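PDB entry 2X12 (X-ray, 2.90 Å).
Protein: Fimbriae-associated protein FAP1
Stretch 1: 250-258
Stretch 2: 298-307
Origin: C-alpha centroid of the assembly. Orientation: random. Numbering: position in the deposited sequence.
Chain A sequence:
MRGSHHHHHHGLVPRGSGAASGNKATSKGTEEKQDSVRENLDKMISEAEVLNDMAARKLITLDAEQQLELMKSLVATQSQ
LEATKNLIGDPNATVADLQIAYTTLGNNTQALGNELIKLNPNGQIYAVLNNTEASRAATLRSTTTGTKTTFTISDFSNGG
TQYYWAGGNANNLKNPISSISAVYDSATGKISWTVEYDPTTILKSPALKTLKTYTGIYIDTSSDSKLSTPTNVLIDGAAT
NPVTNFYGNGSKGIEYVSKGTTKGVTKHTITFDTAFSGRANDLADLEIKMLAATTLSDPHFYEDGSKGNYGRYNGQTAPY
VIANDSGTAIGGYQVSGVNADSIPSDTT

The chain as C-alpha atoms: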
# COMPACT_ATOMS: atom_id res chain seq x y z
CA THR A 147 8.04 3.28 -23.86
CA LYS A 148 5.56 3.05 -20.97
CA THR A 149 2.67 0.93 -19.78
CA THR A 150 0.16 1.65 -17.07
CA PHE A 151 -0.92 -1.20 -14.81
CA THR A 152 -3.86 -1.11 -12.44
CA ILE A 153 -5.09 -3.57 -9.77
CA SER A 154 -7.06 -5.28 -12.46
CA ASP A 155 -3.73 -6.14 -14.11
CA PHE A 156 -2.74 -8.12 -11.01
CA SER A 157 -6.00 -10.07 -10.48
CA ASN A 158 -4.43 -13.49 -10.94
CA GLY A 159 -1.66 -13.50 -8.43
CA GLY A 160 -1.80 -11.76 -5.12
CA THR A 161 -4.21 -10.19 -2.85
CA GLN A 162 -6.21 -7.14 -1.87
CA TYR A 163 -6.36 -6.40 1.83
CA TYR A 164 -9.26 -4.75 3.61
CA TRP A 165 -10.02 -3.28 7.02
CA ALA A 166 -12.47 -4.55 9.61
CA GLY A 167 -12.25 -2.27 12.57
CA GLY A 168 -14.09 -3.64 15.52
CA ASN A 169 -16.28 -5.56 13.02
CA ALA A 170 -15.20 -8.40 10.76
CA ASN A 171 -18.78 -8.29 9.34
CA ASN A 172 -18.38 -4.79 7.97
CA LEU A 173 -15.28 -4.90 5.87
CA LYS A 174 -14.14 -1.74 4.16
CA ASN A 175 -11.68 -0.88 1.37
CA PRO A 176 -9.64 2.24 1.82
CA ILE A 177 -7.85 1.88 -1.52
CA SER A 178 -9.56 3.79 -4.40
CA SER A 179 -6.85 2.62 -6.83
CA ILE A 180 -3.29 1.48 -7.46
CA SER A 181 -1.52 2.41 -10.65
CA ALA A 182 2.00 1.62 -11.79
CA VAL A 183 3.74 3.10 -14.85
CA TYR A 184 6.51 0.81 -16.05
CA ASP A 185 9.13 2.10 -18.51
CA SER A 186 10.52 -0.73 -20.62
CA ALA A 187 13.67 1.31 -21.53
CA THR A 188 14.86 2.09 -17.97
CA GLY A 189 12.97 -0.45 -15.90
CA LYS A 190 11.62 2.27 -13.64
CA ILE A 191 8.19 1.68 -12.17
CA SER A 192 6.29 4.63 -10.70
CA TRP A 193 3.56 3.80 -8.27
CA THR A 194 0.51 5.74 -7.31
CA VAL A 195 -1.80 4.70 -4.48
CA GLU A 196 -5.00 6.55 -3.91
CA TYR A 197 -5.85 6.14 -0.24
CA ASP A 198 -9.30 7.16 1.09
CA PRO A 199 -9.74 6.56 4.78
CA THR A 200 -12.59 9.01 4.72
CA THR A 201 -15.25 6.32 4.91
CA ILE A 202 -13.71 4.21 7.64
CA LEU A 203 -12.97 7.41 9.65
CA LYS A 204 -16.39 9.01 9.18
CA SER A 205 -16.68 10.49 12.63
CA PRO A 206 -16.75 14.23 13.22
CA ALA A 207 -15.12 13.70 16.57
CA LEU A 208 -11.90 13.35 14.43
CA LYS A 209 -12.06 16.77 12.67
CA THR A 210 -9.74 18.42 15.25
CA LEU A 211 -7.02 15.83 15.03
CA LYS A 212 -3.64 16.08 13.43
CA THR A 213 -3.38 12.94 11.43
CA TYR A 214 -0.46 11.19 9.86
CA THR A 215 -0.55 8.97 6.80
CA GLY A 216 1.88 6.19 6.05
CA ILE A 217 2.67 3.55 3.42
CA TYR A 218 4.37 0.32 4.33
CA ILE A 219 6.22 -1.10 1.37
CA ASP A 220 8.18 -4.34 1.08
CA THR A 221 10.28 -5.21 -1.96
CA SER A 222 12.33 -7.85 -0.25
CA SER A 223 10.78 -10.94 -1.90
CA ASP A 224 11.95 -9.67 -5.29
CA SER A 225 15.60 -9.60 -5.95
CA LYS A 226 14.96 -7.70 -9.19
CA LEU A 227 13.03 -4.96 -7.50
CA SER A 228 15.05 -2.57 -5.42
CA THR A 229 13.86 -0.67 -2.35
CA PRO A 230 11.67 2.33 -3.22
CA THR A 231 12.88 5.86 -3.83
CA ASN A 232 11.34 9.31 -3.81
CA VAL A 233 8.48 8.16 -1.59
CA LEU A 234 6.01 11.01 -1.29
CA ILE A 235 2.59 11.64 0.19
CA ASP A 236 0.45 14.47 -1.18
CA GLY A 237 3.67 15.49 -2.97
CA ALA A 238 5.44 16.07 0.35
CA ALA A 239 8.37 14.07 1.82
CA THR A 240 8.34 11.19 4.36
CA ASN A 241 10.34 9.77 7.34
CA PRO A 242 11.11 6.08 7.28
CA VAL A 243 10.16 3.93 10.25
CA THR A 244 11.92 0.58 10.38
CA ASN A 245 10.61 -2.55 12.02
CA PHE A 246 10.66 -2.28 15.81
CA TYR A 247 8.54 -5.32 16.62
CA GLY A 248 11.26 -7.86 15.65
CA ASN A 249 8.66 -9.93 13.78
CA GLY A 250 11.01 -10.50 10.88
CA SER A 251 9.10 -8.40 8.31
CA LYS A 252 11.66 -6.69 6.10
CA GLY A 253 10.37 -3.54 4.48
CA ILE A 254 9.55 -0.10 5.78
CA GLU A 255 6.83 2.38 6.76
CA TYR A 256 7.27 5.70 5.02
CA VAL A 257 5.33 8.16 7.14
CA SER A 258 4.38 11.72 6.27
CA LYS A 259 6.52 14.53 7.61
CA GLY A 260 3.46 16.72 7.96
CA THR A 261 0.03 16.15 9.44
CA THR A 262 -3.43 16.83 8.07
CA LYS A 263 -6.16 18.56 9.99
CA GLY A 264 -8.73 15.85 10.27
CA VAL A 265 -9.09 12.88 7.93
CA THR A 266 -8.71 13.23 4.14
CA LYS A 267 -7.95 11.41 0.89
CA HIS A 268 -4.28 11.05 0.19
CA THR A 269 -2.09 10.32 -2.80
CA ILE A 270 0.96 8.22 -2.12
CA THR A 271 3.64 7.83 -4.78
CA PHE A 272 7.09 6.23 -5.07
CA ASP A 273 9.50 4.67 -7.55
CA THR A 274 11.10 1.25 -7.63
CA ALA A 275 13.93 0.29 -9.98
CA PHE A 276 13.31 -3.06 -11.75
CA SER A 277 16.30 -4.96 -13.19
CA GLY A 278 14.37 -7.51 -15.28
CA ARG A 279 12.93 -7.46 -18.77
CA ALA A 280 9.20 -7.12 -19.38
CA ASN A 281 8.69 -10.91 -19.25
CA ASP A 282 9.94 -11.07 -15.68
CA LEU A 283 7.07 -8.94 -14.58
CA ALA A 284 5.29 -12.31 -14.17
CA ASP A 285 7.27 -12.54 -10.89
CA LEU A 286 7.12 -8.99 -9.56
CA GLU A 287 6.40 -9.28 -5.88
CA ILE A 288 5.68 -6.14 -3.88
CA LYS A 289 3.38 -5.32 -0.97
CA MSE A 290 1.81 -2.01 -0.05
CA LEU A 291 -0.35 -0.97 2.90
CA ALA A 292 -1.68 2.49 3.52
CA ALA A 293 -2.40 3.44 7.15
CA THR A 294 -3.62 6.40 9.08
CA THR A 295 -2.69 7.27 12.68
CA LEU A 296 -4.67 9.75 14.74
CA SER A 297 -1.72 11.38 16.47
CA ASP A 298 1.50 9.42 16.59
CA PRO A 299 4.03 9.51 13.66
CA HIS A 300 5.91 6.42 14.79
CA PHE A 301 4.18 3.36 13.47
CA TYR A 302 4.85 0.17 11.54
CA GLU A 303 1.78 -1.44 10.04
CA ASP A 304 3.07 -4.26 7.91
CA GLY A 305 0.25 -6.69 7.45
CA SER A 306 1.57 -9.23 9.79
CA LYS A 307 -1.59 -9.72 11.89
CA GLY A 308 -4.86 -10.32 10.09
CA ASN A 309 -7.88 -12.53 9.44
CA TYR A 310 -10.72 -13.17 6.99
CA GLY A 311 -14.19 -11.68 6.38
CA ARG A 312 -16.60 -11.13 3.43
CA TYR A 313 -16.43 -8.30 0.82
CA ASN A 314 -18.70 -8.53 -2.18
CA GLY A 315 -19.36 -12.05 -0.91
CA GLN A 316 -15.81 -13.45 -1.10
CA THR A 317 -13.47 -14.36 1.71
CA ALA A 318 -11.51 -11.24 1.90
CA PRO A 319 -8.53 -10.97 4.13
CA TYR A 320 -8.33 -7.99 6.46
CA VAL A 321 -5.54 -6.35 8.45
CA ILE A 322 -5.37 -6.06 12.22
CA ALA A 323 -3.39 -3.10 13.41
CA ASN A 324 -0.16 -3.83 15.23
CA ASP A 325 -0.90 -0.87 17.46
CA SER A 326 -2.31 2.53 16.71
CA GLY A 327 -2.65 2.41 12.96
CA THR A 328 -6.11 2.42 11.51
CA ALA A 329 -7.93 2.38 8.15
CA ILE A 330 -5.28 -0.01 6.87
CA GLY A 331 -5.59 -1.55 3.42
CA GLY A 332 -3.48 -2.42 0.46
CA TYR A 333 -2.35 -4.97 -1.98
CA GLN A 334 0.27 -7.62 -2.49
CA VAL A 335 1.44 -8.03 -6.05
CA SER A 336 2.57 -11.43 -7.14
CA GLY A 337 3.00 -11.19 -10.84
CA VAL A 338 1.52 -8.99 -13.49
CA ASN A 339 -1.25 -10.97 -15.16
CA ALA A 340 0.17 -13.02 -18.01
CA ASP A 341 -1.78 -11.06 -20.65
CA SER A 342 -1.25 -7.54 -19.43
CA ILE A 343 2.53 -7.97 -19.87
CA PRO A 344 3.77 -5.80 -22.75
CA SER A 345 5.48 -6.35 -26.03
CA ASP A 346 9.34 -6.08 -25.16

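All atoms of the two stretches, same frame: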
# COMPACT_ATOMS: atom_id res chain seq x y z
N GLY A 250 10.41 -10.05 12.12
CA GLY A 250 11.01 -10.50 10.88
C GLY A 250 10.51 -9.95 9.54
O GLY A 250 11.11 -10.31 8.50
N SER A 251 9.45 -9.13 9.52
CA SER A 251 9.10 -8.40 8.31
C SER A 251 10.23 -7.50 7.89
O SER A 251 10.74 -6.74 8.66
CB SER A 251 7.89 -7.51 8.50
OG SER A 251 6.75 -8.26 8.89
N LYS A 252 10.63 -7.58 6.64
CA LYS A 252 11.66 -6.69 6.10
C LYS A 252 10.84 -5.57 5.52
O LYS A 252 9.61 -5.61 5.61
CB LYS A 252 12.52 -7.45 5.08
CG LYS A 252 13.41 -8.50 5.79
CD LYS A 252 13.81 -9.69 4.94
CE LYS A 252 14.21 -10.85 5.86
NZ LYS A 252 15.18 -11.79 5.20
N GLY A 253 11.39 -4.52 4.96
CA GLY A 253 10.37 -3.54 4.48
C GLY A 253 9.92 -2.54 5.52
O GLY A 253 10.04 -2.79 6.70
N ILE A 254 9.46 -1.38 5.04
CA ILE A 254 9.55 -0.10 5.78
C ILE A 254 8.31 0.80 5.70
O ILE A 254 7.64 0.89 4.66
CB ILE A 254 10.70 0.75 5.23
CG1 ILE A 254 11.98 -0.10 5.10
CG2 ILE A 254 10.93 1.97 6.08
CD1 ILE A 254 13.29 0.70 4.98
N GLU A 255 7.98 1.46 6.80
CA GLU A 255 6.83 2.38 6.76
C GLU A 255 7.43 3.74 6.43
O GLU A 255 8.34 4.20 7.08
CB GLU A 255 5.98 2.40 8.07
CG GLU A 255 4.51 2.99 7.87
CD GLU A 255 3.44 1.91 7.66
OE1 GLU A 255 3.68 0.85 8.32
OE2 GLU A 255 2.40 2.05 6.88
N TYR A 256 6.93 4.34 5.36
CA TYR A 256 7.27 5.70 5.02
C TYR A 256 6.11 6.55 5.53
O TYR A 256 4.96 6.35 5.14
CB TYR A 256 7.43 5.78 3.52
CG TYR A 256 8.51 4.85 3.06
CD1 TYR A 256 9.83 5.26 2.97
CD2 TYR A 256 8.24 3.53 2.80
CE1 TYR A 256 10.83 4.43 2.62
CE2 TYR A 256 9.27 2.66 2.43
CZ TYR A 256 10.56 3.15 2.34
OH TYR A 256 11.62 2.37 1.96
N VAL A 257 6.40 7.43 6.48
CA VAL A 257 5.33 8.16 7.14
C VAL A 257 5.44 9.62 6.76
O VAL A 257 6.53 10.10 6.51
CB VAL A 257 5.43 8.04 8.64
CG1 VAL A 257 4.46 8.97 9.27
CG2 VAL A 257 5.13 6.64 9.03
N SER A 258 4.32 10.33 6.70
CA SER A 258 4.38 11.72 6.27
C SER A 258 5.12 12.59 7.30
O SER A 258 5.08 12.34 8.53
CB SER A 258 2.99 12.29 6.04
OG SER A 258 2.20 12.10 7.16
N ASP A 298 0.12 9.85 16.44
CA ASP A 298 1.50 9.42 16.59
C ASP A 298 2.13 9.13 15.23
O ASP A 298 1.60 8.32 14.46
CB ASP A 298 1.51 8.13 17.43
CG ASP A 298 2.93 7.75 17.96
OD1 ASP A 298 3.96 8.33 17.54
OD2 ASP A 298 3.01 6.85 18.83
N PRO A 299 3.30 9.73 14.94
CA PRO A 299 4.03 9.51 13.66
C PRO A 299 4.95 8.30 13.62
O PRO A 299 5.62 8.08 12.59
CB PRO A 299 4.88 10.75 13.54
CG PRO A 299 5.20 11.10 14.94
CD PRO A 299 3.97 10.76 15.75
N HIS A 300 5.03 7.55 14.72
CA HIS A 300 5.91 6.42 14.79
C HIS A 300 5.12 5.14 14.77
O HIS A 300 4.69 4.63 15.79
CB HIS A 300 6.74 6.49 16.04
CG HIS A 300 7.91 5.56 16.04
ND1 HIS A 300 9.00 5.73 15.20
CD2 HIS A 300 8.17 4.46 16.79
CE1 HIS A 300 9.88 4.77 15.45
NE2 HIS A 300 9.40 3.99 16.39
N PHE A 301 4.94 4.59 13.58
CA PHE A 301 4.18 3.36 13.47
C PHE A 301 4.66 2.44 12.37
O PHE A 301 5.24 2.90 11.41
CB PHE A 301 2.70 3.68 13.29
CG PHE A 301 2.40 4.50 12.09
CD1 PHE A 301 2.48 5.87 12.14
CD2 PHE A 301 2.01 3.91 10.94
CE1 PHE A 301 2.19 6.64 11.06
CE2 PHE A 301 1.71 4.67 9.84
CZ PHE A 301 1.79 6.05 9.91
N TYR A 302 4.41 1.14 12.53
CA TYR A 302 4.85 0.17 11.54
C TYR A 302 3.71 -0.79 11.38
O TYR A 302 3.50 -1.63 12.23
CB TYR A 302 6.11 -0.53 12.03
CG TYR A 302 6.85 -1.41 11.04
CD1 TYR A 302 7.81 -0.90 10.20
CD2 TYR A 302 6.68 -2.76 11.02
CE1 TYR A 302 8.50 -1.70 9.33
CE2 TYR A 302 7.39 -3.58 10.16
CZ TYR A 302 8.29 -3.04 9.32
OH TYR A 302 9.01 -3.88 8.50
N GLU A 303 2.92 -0.60 10.34
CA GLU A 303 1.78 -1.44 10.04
C GLU A 303 2.12 -2.13 8.74
O GLU A 303 1.83 -1.63 7.64
CB GLU A 303 0.53 -0.58 9.93
CG GLU A 303 0.23 0.19 11.21
CD GLU A 303 -0.05 -0.72 12.43
OE1 GLU A 303 -0.33 -1.94 12.20
OE2 GLU A 303 0.03 -0.21 13.60
N ASP A 304 2.87 -3.22 8.92
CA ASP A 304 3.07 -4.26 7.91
C ASP A 304 1.78 -4.97 8.02
O ASP A 304 0.93 -4.55 8.84
CB ASP A 304 4.22 -5.18 8.30
CG ASP A 304 4.04 -5.85 9.67
OD1 ASP A 304 2.92 -5.79 10.22
OD2 ASP A 304 5.02 -6.47 10.20
N GLY A 305 1.56 -6.05 7.29
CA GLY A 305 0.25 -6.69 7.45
C GLY A 305 0.31 -7.93 8.27
O GLY A 305 -0.40 -8.90 7.99
N SER A 306 1.17 -7.95 9.27
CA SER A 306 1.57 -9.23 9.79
C SER A 306 0.47 -9.91 10.60
O SER A 306 0.48 -11.10 10.71
CB SER A 306 2.82 -9.11 10.63
OG SER A 306 2.68 -8.05 11.54
N LYS A 307 -0.44 -9.15 11.19
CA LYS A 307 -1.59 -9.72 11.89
C LYS A 307 -2.77 -9.51 11.00
O LYS A 307 -2.85 -8.49 10.35
CB LYS A 307 -1.82 -9.00 13.22
CG LYS A 307 -0.91 -9.49 14.39
CD LYS A 307 -0.49 -8.34 15.37
CE LYS A 307 -1.01 -8.47 16.84
NZ LYS A 307 -1.60 -7.12 17.30

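The two stretches run in roughly opposite directions, 155° apart end to end. Ser-251 lies beside Asp-304, Glu-255 beside Tyr-302, and Val-257 beside Pro-299. The nearest of these pairs is Glu-255 CA and Tyr-302 CA, 5.6 Å apart. Residues 254-258 form a strand, whereas 298-307 is irregular. No backbone-to-backbone hydrogen bond joins the two; each of the three that cross uses at least one side chain.

Glu-255 points toward the second stretch. Glu-255 OE1 accepts a hydrogen bond from the backbone Glu-303 N at 2.6 Å, so this N-H is satisfied by the Glu-255 carboxylate. Glu-255 OE1 also lies 3.2 Å from Glu-303 O, but both are acceptors and no bond forms. The carboxylate of Glu-303 is satisfied elsewhere in the structure.

The side chain of Tyr-302 reaches back to the loop before the strand. Tyr-302 OH donates to Gly-253 O at 2.3 Å. This is very short, and at 2.9 Å resolution the exact value deserves caution. Gly-253 has backbone angles that by themselves call for glycine.

At the far end, Ser-251 OG and Asp-304 OD2 are 2.8 Å apart and hydrogen-bonded, although the serine proton has another acceptor within reach. Asp-304 OD1 serves its own stretch and is also bonded elsewhere in the structure. Within the stretch, Asp-304 OD1 accepts from Ser-306 N at 2.9 Å and from Ser-306 OG at 2.6 Å. Near the other end, Asp-298 OD1 accepts from His-300 N at 3.1 Å.

The apolar part of the contact centres on Phe-301. Val-257 CG2 sits over one face of its ring, 3.5 Å from Phe-301 CZ, in a CH-pi contact. Glu-255 CG approaches Phe-301 CE2 at 3.8 Å, so the aliphatic part of the glutamate also packs against this ring.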